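Local coordinates for RIM-binding protein, isoform F (Drosophila melanogaster, PDB 6Q9M) that couples the recruitment of synaptic vesicles to release sites at the presynaptic active zone, with a central array of fibronectin type III domains, at residues S127-V132 / A167-A172; A91-I96 / W122-S127; Q213-E218 / I226-Q231; A279-T284 / A292-I297. All coordinates share one frame; numbering follows the deposited sequence.

Overall arrangement
Four contacts fall into two pairs set on opposite sides of the chain's centre. Interactions 1 and 2 have centres about 11 Å apart and share Ser127; His131 of the first packs on Pro124 and Trp122 of the second, so the end of the C-F strand pair in the second fibronectin type III domain runs straight into its junction with the first. Interactions 3 and 4 lie in the C-terminal immunoglobulin-like domain, centres about 10 Å apart, where Ile215 packs against Ile282, Ser294 and Ile297. Between the pairs the array stretches out: the centres of interactions 1 and 3 are about 42 Å apart, and interactions 2 and 3 come no nearer than about 18 Å between closest atoms.

Interaction 1. Residues S127-V132 / A167-A172; sequences SNHQHV and AKHLRA
Ala167 faces His131 in an antiparallel non-hydrogen-bonded pair, and its methyl group touches two histidines: CB lies 3.5 Å from His131 CE1 and 3.8 Å from His129 CB. The backbone of Ala167 also approaches Gln130 O through CA, a CA-H...O contact of 3.3 Å. The same carbonyl accepts the one hydrogen bond across the contact, from Lys168 N (2.8 Å, 146° at the hydrogen). The Lys168 side chain bends at chi2 and chi3 and leads away, while the backbone carbonyl turns inward, Lys168 O lying 3.2 Å from His129 CD2. His169 points away from the partner segment; its ND1 takes a weak hydrogen bond from Leu170 N. Leu170 then closes over one face of the His129 ring in a CH-pi contact, CB 4.2 Å from the ring centroid. Its CG lies between the backbone N and the carbonyl carbon (chi1 76°), and the CD2 branch extends to 3.3 Å from His129 NE2. On the inner side, His131 meets the Trp122 ring edge-to-face. Joined here are the start of strand 131-135 and the end of strand 160-167, the C and F strands of a fibronectin type III sandwich, where the sheet opens into loops.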
# COMPACT_ATOMS: atom_id res chain seq x y z
N SER A 127 -12.72 -8.25 1.30
CA SER A 127 -12.86 -7.38 0.14
C SER A 127 -14.27 -7.40 -0.44
O SER A 127 -14.47 -6.85 -1.53
CB SER A 127 -11.84 -7.76 -0.92
OG SER A 127 -12.01 -9.12 -1.24
N ASN A 128 -15.22 -8.03 0.24
CA ASN A 128 -16.63 -7.92 -0.11
C ASN A 128 -17.27 -6.66 0.45
O ASN A 128 -18.40 -6.35 0.09
CB ASN A 128 -17.43 -9.13 0.40
CG ASN A 128 -17.00 -10.44 -0.24
OD1 ASN A 128 -16.92 -10.57 -1.46
ND2 ASN A 128 -16.76 -11.45 0.59
N HIS A 129 -16.58 -5.93 1.33
CA HIS A 129 -17.13 -4.75 1.99
C HIS A 129 -16.85 -3.49 1.18
O HIS A 129 -15.79 -3.34 0.57
CB HIS A 129 -16.53 -4.56 3.38
CG HIS A 129 -16.99 -5.57 4.38
ND1 HIS A 129 -16.84 -6.92 4.20
CD2 HIS A 129 -17.60 -5.41 5.58
CE1 HIS A 129 -17.34 -7.56 5.24
NE2 HIS A 129 -17.80 -6.67 6.10
N GLN A 130 -17.79 -2.55 1.26
CA GLN A 130 -17.46 -1.19 0.86
C GLN A 130 -16.51 -0.57 1.88
O GLN A 130 -16.51 -0.92 3.06
CB GLN A 130 -18.73 -0.35 0.76
CG GLN A 130 -19.74 -0.89 -0.23
CD GLN A 130 -20.90 0.06 -0.42
OE1 GLN A 130 -20.90 0.90 -1.33
NE2 GLN A 130 -21.89 -0.04 0.45
N HIS A 131 -15.69 0.36 1.40
CA HIS A 131 -14.76 1.04 2.28
C HIS A 131 -14.94 2.55 2.13
O HIS A 131 -15.27 3.05 1.06
CB HIS A 131 -13.33 0.63 1.99
CG HIS A 131 -13.05 -0.80 2.35
ND1 HIS A 131 -12.77 -1.21 3.64
CD2 HIS A 131 -13.02 -1.92 1.58
CE1 HIS A 131 -12.57 -2.51 3.65
NE2 HIS A 131 -12.72 -2.97 2.42
N VAL A 132 -14.70 3.25 3.24
CA VAL A 132 -14.88 4.69 3.33
C VAL A 132 -13.52 5.32 3.58
O VAL A 132 -12.84 4.97 4.55
CB VAL A 132 -15.86 5.06 4.46
CG1 VAL A 132 -15.80 6.53 4.75
CG2 VAL A 132 -17.28 4.68 4.08
N ALA A 167 -14.30 -0.24 6.82
CA ALA A 167 -15.24 -1.04 6.06
C ALA A 167 -16.65 -0.79 6.55
O ALA A 167 -16.91 -0.87 7.76
CB ALA A 167 -14.92 -2.53 6.18
N LYS A 168 -17.56 -0.45 5.65
CA LYS A 168 -18.96 -0.39 6.05
C LYS A 168 -19.54 -1.79 6.01
O LYS A 168 -19.12 -2.63 5.21
CB LYS A 168 -19.75 0.58 5.18
CG LYS A 168 -21.05 1.05 5.85
CD LYS A 168 -20.81 1.52 7.29
CE LYS A 168 -21.92 1.04 8.24
NZ LYS A 168 -21.53 1.08 9.68
N HIS A 169 -20.50 -2.06 6.90
CA HIS A 169 -20.96 -3.43 7.11
C HIS A 169 -21.71 -3.96 5.88
O HIS A 169 -22.39 -3.22 5.17
CB HIS A 169 -21.86 -3.52 8.34
CG HIS A 169 -21.91 -4.88 8.98
ND1 HIS A 169 -21.39 -6.01 8.38
CD2 HIS A 169 -22.42 -5.29 10.16
CE1 HIS A 169 -21.57 -7.05 9.16
NE2 HIS A 169 -22.20 -6.65 10.25
N LEU A 170 -21.57 -5.27 5.65
CA LEU A 170 -22.14 -5.94 4.48
C LEU A 170 -23.58 -6.35 4.77
O LEU A 170 -23.87 -6.91 5.83
CB LEU A 170 -21.30 -7.15 4.08
CG LEU A 170 -21.31 -8.49 4.85
CD1 LEU A 170 -20.75 -9.63 4.01
CD2 LEU A 170 -20.57 -8.40 6.19
N ARG A 171 -24.48 -6.07 3.83
CA ARG A 171 -25.88 -6.46 3.93
C ARG A 171 -26.12 -7.61 2.96
O ARG A 171 -25.87 -7.47 1.75
CB ARG A 171 -26.80 -5.28 3.62
CG ARG A 171 -28.20 -5.37 4.23
CD ARG A 171 -28.17 -5.22 5.75
NE ARG A 171 -28.43 -6.48 6.43
CZ ARG A 171 -28.28 -6.67 7.74
NH1 ARG A 171 -27.88 -5.67 8.51
NH2 ARG A 171 -28.55 -7.86 8.27
N ALA A 172 -26.59 -8.74 3.48
CA ALA A 172 -26.76 -9.93 2.66
C ALA A 172 -27.70 -9.65 1.49
O ALA A 172 -28.57 -8.78 1.56
CB ALA A 172 -27.29 -11.09 3.50

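Interaction 2. Residues A91-I96 / W122-S127; sequences ACTMII and WLPANS
Thr93 and Ser127, the residues with the most surface buried here, grip each other by two hydrogen bonds. Thr93 N donates to Ser127 OG (2.9 Å, 166° at the hydrogen), while Ser127 N donates to Thr93 O over 2.9 Å, nearly along the C=O axis. The serine hydroxyl thus stands in for a backbone acceptor; with chi1 at 56°, OG sits between its own backbone N and carbonyl carbon, facing the strand. On its other branch Thr93 presents CG2 to Pro124, 3.5 Å from Pro124 O and 4.0 Å from Pro124 CG. Thr93 OG1 is held instead by Ile75 and Arg74, and Arg74 also binds Pro124 O. Strand 93-96 is the last, G strand of the first fibronectin type III domain, and residues 124-127 belong to the loop between the B and C strands of the second, so this is a buried junction between consecutive domains. Ala125, the third main contributor, offers its carbonyl to Ile95 N in a weak bond and to Met94 CA in a CA-H...O contact of 3.3 Å. Ile95 CD1 rests against Ala125 CB at 4.1 Å. One residue back along the strand, Met94 CB lies 3.8 Å from Asn126 ND2, while Asn126 OD1 accepts a bond from Asn128 N.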
# COMPACT_ATOMS: atom_id res chain seq x y z
N ALA A 91 -7.60 -7.27 -3.79
CA ALA A 91 -8.89 -7.19 -4.47
C ALA A 91 -9.79 -8.36 -4.15
O ALA A 91 -11.01 -8.23 -4.28
CB ALA A 91 -8.69 -7.11 -5.98
N CYS A 92 -9.24 -9.50 -3.73
CA CYS A 92 -10.06 -10.66 -3.39
C CYS A 92 -9.39 -11.34 -2.21
O CYS A 92 -8.52 -12.21 -2.38
CB CYS A 92 -10.21 -11.61 -4.57
SG CYS A 92 -11.50 -12.85 -4.32
N THR A 93 -9.82 -10.96 -1.00
CA THR A 93 -9.15 -11.43 0.20
C THR A 93 -10.11 -11.41 1.38
O THR A 93 -11.06 -10.62 1.43
CB THR A 93 -7.92 -10.60 0.52
OG1 THR A 93 -7.12 -11.33 1.47
CG2 THR A 93 -8.33 -9.24 1.14
N MET A 94 -9.85 -12.32 2.32
CA MET A 94 -10.62 -12.37 3.56
C MET A 94 -9.79 -13.04 4.64
O MET A 94 -8.92 -13.87 4.37
CB MET A 94 -11.95 -13.11 3.37
CG MET A 94 -11.77 -14.60 3.10
SD MET A 94 -13.34 -15.52 3.12
CE MET A 94 -12.75 -17.18 2.79
N ILE A 95 -10.07 -12.67 5.88
CA ILE A 95 -9.40 -13.23 7.04
C ILE A 95 -10.38 -14.10 7.80
O ILE A 95 -11.54 -13.73 7.98
CB ILE A 95 -8.83 -12.12 7.94
CG1 ILE A 95 -7.83 -11.28 7.15
CG2 ILE A 95 -8.19 -12.72 9.17
CD1 ILE A 95 -7.43 -10.00 7.85
N ILE A 96 -9.90 -15.28 8.21
CA ILE A 96 -10.68 -16.24 8.97
C ILE A 96 -9.91 -16.61 10.23
O ILE A 96 -8.70 -16.39 10.32
CB ILE A 96 -10.98 -17.50 8.13
CG1 ILE A 96 -9.65 -18.19 7.81
CG2 ILE A 96 -11.70 -17.13 6.86
CD1 ILE A 96 -9.82 -19.49 7.07
N TRP A 122 -4.90 0.38 0.49
CA TRP A 122 -5.07 -0.35 1.74
C TRP A 122 -5.23 -1.84 1.44
O TRP A 122 -5.37 -2.26 0.29
CB TRP A 122 -6.26 0.17 2.55
CG TRP A 122 -7.57 0.07 1.85
CD1 TRP A 122 -8.50 -0.92 1.97
CD2 TRP A 122 -8.13 1.02 0.92
NE1 TRP A 122 -9.60 -0.66 1.18
CE2 TRP A 122 -9.39 0.52 0.52
CE3 TRP A 122 -7.69 2.23 0.38
CZ2 TRP A 122 -10.20 1.19 -0.40
CZ3 TRP A 122 -8.49 2.89 -0.51
CH2 TRP A 122 -9.74 2.37 -0.90
N LEU A 123 -5.19 -2.62 2.51
CA LEU A 123 -5.47 -4.04 2.46
C LEU A 123 -6.73 -4.27 3.27
O LEU A 123 -6.70 -4.12 4.50
CB LEU A 123 -4.31 -4.86 3.02
CG LEU A 123 -4.44 -6.39 2.96
CD1 LEU A 123 -4.73 -6.87 1.53
CD2 LEU A 123 -3.18 -7.09 3.52
N PRO A 124 -7.86 -4.59 2.65
CA PRO A 124 -9.08 -4.82 3.42
C PRO A 124 -8.95 -6.11 4.21
O PRO A 124 -8.16 -6.99 3.88
CB PRO A 124 -10.17 -4.94 2.35
CG PRO A 124 -9.45 -5.36 1.12
CD PRO A 124 -8.06 -4.79 1.20
N ALA A 125 -9.72 -6.19 5.30
CA ALA A 125 -9.88 -7.46 6.00
C ALA A 125 -10.81 -8.40 5.27
O ALA A 125 -10.65 -9.62 5.35
CB ALA A 125 -10.40 -7.22 7.42
N ASN A 126 -11.78 -7.85 4.53
CA ASN A 126 -12.68 -8.65 3.70
C ASN A 126 -13.07 -7.80 2.50
O ASN A 126 -13.70 -6.75 2.66
CB ASN A 126 -13.92 -9.09 4.48
CG ASN A 126 -14.81 -10.03 3.68
OD1 ASN A 126 -15.18 -9.74 2.54
ND2 ASN A 126 -15.14 -11.17 4.28
N SER A 127 -12.72 -8.25 1.30
CA SER A 127 -12.86 -7.38 0.14
C SER A 127 -14.27 -7.40 -0.44
O SER A 127 -14.47 -6.85 -1.53
CB SER A 127 -11.84 -7.76 -0.92
OG SER A 127 -12.01 -9.12 -1.24

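Interaction 3. Residues Q213-E218 / I226-Q231; sequences QEIQLE and ILVTWQ
Gln216 and Thr229 form the regular centre of the contact, an antiparallel hydrogen-bonded pair with reciprocal amide-carbonyl bonds of 3.0 Å. Glu218 and Leu227 repeat the pattern two residues on: Leu227 N reaches Glu218 O at 2.6 Å, and Glu218 N returns a bond to Leu227 O. Between them Leu217 pairs with Val228. Its CD1 lies 4.3 Å from Val228 CB and its CD2 is 4.2 Å from Ile226 CG2, making an apolar patch that Ile215 extends, CG2 to Val228 CG2. Ile215 CG1 also meets CB of the buried Trp230, whose ring meets Tyr245 edge-to-face. Strands 215-219 and 225-231 are the A-B hairpin of an immunoglobulin-like sandwich, the axes of 215-218 and 226-231 being 163° apart, with strand 264-268 flanking the second. The face carrying Gln216, Glu218, Leu227 and Thr229 is largely polar and more loosely packed. Gln216 CB and CG merely brush Thr229 OG1 at 3.9 Å. Toward the start of the first segment the chain turns a corner at Glu214, in a left-handed backbone conformation (phi 54°). Beyond it Gln231 N still binds Gln213 O, nearly straight at 172°, but the side chains of Glu214 and Gln231 cross obliquely, Glu214 OE1 no nearer than 3.9 Å to Gln231 CB.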
# COMPACT_ATOMS: atom_id res chain seq x y z
N GLN A 213 13.39 13.23 2.41
CA GLN A 213 12.79 12.42 3.46
C GLN A 213 13.76 11.33 3.90
O GLN A 213 14.86 11.19 3.37
CB GLN A 213 11.48 11.81 2.97
CG GLN A 213 10.52 12.82 2.37
CD GLN A 213 9.11 12.27 2.28
OE1 GLN A 213 8.49 12.30 1.21
NE2 GLN A 213 8.60 11.77 3.39
N GLU A 214 13.31 10.55 4.89
CA GLU A 214 14.06 9.42 5.42
C GLU A 214 15.47 9.83 5.84
O GLU A 214 16.46 9.18 5.54
CB GLU A 214 14.10 8.27 4.41
CG GLU A 214 12.75 7.61 4.19
CD GLU A 214 12.76 6.59 3.06
OE1 GLU A 214 13.86 6.27 2.56
OE2 GLU A 214 11.68 6.10 2.68
N ILE A 215 15.53 10.94 6.58
CA ILE A 215 16.80 11.40 7.12
C ILE A 215 17.20 10.50 8.27
O ILE A 215 16.41 10.23 9.19
CB ILE A 215 16.67 12.86 7.60
CG1 ILE A 215 16.14 13.74 6.47
CG2 ILE A 215 17.99 13.33 8.17
CD1 ILE A 215 14.66 14.02 6.58
N GLN A 216 18.44 10.02 8.24
CA GLN A 216 19.00 9.28 9.36
C GLN A 216 20.43 9.73 9.60
O GLN A 216 21.04 10.41 8.77
CB GLN A 216 18.96 7.76 9.13
CG GLN A 216 17.87 7.29 8.21
CD GLN A 216 17.95 5.82 7.93
OE1 GLN A 216 18.94 5.16 8.25
NE2 GLN A 216 16.90 5.28 7.32
N LEU A 217 20.97 9.30 10.72
CA LEU A 217 22.30 9.73 11.12
C LEU A 217 22.96 8.63 11.92
O LEU A 217 22.30 7.93 12.69
CB LEU A 217 22.21 11.02 11.94
CG LEU A 217 23.51 11.75 12.20
CD1 LEU A 217 23.28 13.24 12.08
CD2 LEU A 217 24.06 11.38 13.57
N GLU A 218 24.27 8.48 11.72
CA GLU A 218 25.08 7.55 12.51
C GLU A 218 26.54 7.99 12.44
O GLU A 218 26.92 8.81 11.61
CB GLU A 218 24.90 6.11 12.02
CG GLU A 218 25.31 5.88 10.58
CD GLU A 218 25.17 4.43 10.17
OE1 GLU A 218 26.13 3.66 10.35
OE2 GLU A 218 24.09 4.06 9.67
N ILE A 226 30.51 11.76 11.38
CA ILE A 226 29.17 11.20 11.36
C ILE A 226 28.70 11.12 9.92
O ILE A 226 29.09 11.93 9.07
CB ILE A 226 28.18 12.00 12.24
CG1 ILE A 226 28.42 13.50 12.12
CG2 ILE A 226 28.30 11.55 13.70
CD1 ILE A 226 27.86 14.11 10.86
N LEU A 227 27.86 10.13 9.64
CA LEU A 227 27.29 9.94 8.32
C LEU A 227 25.79 10.19 8.34
O LEU A 227 25.03 9.39 8.90
CB LEU A 227 27.61 8.55 7.79
CG LEU A 227 27.25 8.42 6.31
CD1 LEU A 227 28.43 8.81 5.45
CD2 LEU A 227 26.79 7.01 6.00
N VAL A 228 25.37 11.29 7.74
CA VAL A 228 23.96 11.61 7.58
C VAL A 228 23.54 11.16 6.18
O VAL A 228 24.29 11.35 5.21
CB VAL A 228 23.69 13.12 7.79
CG1 VAL A 228 24.70 13.95 7.02
CG2 VAL A 228 22.27 13.48 7.38
N THR A 229 22.38 10.52 6.10
CA THR A 229 21.84 10.01 4.85
C THR A 229 20.40 10.49 4.70
O THR A 229 19.76 10.90 5.67
CB THR A 229 21.85 8.48 4.82
OG1 THR A 229 20.89 7.98 5.76
CG2 THR A 229 23.24 7.96 5.18
N TRP A 230 19.92 10.45 3.46
CA TRP A 230 18.57 10.89 3.14
C TRP A 230 18.17 10.31 1.79
O TRP A 230 19.02 9.89 1.00
CB TRP A 230 18.45 12.41 3.12
CG TRP A 230 19.33 13.03 2.11
CD1 TRP A 230 19.04 13.30 0.79
CD2 TRP A 230 20.68 13.45 2.31
NE1 TRP A 230 20.13 13.87 0.17
CE2 TRP A 230 21.15 13.96 1.08
CE3 TRP A 230 21.54 13.45 3.41
CZ2 TRP A 230 22.43 14.46 0.94
CZ3 TRP A 230 22.80 13.95 3.26
CH2 TRP A 230 23.23 14.45 2.04
N GLN A 231 16.86 10.30 1.54
CA GLN A 231 16.34 9.83 0.26
C GLN A 231 16.37 10.94 -0.77
O GLN A 231 15.81 12.02 -0.52
CB GLN A 231 14.91 9.31 0.42
CG GLN A 231 14.27 8.85 -0.90
CD GLN A 231 12.81 9.25 -1.03
OE1 GLN A 231 12.04 9.20 -0.06
NE2 GLN A 231 12.41 9.64 -2.23

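Interaction 4. Residues A279-T284 / A292-I297; sequences AVTIRT and ADSAPI
The backbones of Ala279-Arg283 and Ala292-Ile297 run roughly antiparallel, their end-to-end directions 152° apart, but they are joined by a single weak hydrogen bond, Ser294 N to Ile282 O (3.3 Å), and at the far end by a CA-H...O contact from Ala279 CA to Ile297 O (3.3 Å). Thr281 points toward the second segment. Its CG2, anti to the backbone N, packs on the chain at Asp293 and Ser294, 3.0 Å from Ser294 O and 3.4 Å from Asp293 CB, a tight fit for a methyl group. The Thr281 and Asp293 side chains cross at about a right angle. On the exposed flank Arg283 and Asp293 form a salt bridge whose modelled separations are too short to trust in detail. The arginine chain bends at chi2 (132°), which sets CD; NE and NH2 face the carboxylate, NE toward OD1 and NH2 toward OD2. The two flat groups are modelled 59° apart. Ile282 points away from the second segment toward the interior, where it packs on Ile215 and Tyr245. Ser294 also leans on Ile215. Thr284 N bonds Ser291 OG as strand 283-286 continues toward the turn. The topology is consistent with the F-G region of an immunoglobulin-like sandwich, where 283-286 pairs with 242-246 and 292-297 follows it in the G position without forming a regular strand.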
# COMPACT_ATOMS: atom_id res chain seq x y z
N ALA A 279 21.48 16.51 15.55
CA ALA A 279 20.09 16.87 15.24
C ALA A 279 19.98 18.11 14.34
O ALA A 279 19.46 19.15 14.76
CB ALA A 279 19.32 17.08 16.55
N VAL A 280 20.48 17.98 13.11
CA VAL A 280 20.47 19.05 12.11
C VAL A 280 19.57 18.59 10.94
O VAL A 280 19.17 17.43 10.87
CB VAL A 280 21.91 19.45 11.67
CG1 VAL A 280 21.96 20.30 10.36
CG2 VAL A 280 22.58 20.25 12.81
N THR A 281 19.20 19.54 10.08
CA THR A 281 18.31 19.36 8.94
C THR A 281 19.06 19.45 7.61
O THR A 281 20.21 19.91 7.54
CB THR A 281 17.19 20.41 8.99
OG1 THR A 281 16.82 20.68 10.35
CG2 THR A 281 15.97 19.91 8.29
N ILE A 282 18.39 18.98 6.54
CA ILE A 282 18.87 19.05 5.16
C ILE A 282 17.90 19.85 4.31
O ILE A 282 16.68 19.82 4.52
CB ILE A 282 19.07 17.66 4.53
CG1 ILE A 282 19.91 16.77 5.44
CG2 ILE A 282 19.71 17.76 3.14
CD1 ILE A 282 19.12 15.65 5.98
N ARG A 283 18.45 20.57 3.34
CA ARG A 283 17.67 21.36 2.41
C ARG A 283 17.91 20.89 0.98
O ARG A 283 19.06 20.63 0.61
CB ARG A 283 18.05 22.83 2.53
CG ARG A 283 17.40 23.52 3.68
CD ARG A 283 18.46 24.31 4.45
NE ARG A 283 17.89 24.80 5.68
CZ ARG A 283 18.52 25.57 6.55
NH1 ARG A 283 19.77 25.91 6.33
NH2 ARG A 283 17.90 25.94 7.65
N THR A 284 16.84 20.76 0.20
CA THR A 284 17.00 20.54 -1.23
C THR A 284 17.26 21.86 -1.93
O THR A 284 16.49 22.83 -1.79
CB THR A 284 15.77 19.88 -1.84
OG1 THR A 284 15.44 18.70 -1.09
CG2 THR A 284 16.07 19.49 -3.28
N ALA A 292 12.30 24.35 1.87
CA ALA A 292 12.22 24.40 3.32
C ALA A 292 12.97 23.21 3.93
O ALA A 292 13.34 22.24 3.25
CB ALA A 292 10.76 24.38 3.77
N ASP A 293 13.19 23.30 5.24
CA ASP A 293 13.94 22.26 5.93
C ASP A 293 13.10 21.01 6.18
O ASP A 293 11.89 21.09 6.44
CB ASP A 293 14.47 22.81 7.25
CG ASP A 293 15.56 23.83 7.04
OD1 ASP A 293 15.52 24.52 6.00
OD2 ASP A 293 16.47 23.94 7.89
N SER A 294 13.75 19.86 6.10
CA SER A 294 13.12 18.57 6.34
C SER A 294 12.85 18.34 7.83
O SER A 294 13.03 19.22 8.68
CB SER A 294 13.99 17.45 5.78
OG SER A 294 15.20 17.32 6.49
N ALA A 295 12.36 17.14 8.13
CA ALA A 295 12.11 16.74 9.50
C ALA A 295 13.43 16.47 10.23
O ALA A 295 14.27 15.72 9.72
CB ALA A 295 11.23 15.50 9.54
N PRO A 296 13.65 17.06 11.41
CA PRO A 296 14.88 16.78 12.15
C PRO A 296 14.89 15.35 12.69
O PRO A 296 13.84 14.74 12.91
CB PRO A 296 14.85 17.80 13.30
CG PRO A 296 13.41 18.13 13.46
CD PRO A 296 12.82 18.07 12.08
N ILE A 297 16.10 14.81 12.88
CA ILE A 297 16.27 13.47 13.42
C ILE A 297 17.17 13.48 14.65
O ILE A 297 17.76 14.51 15.00
CB ILE A 297 16.85 12.52 12.35
CG1 ILE A 297 16.08 12.67 11.04
CG2 ILE A 297 16.85 11.06 12.83
CD1 ILE A 297 14.66 12.16 11.08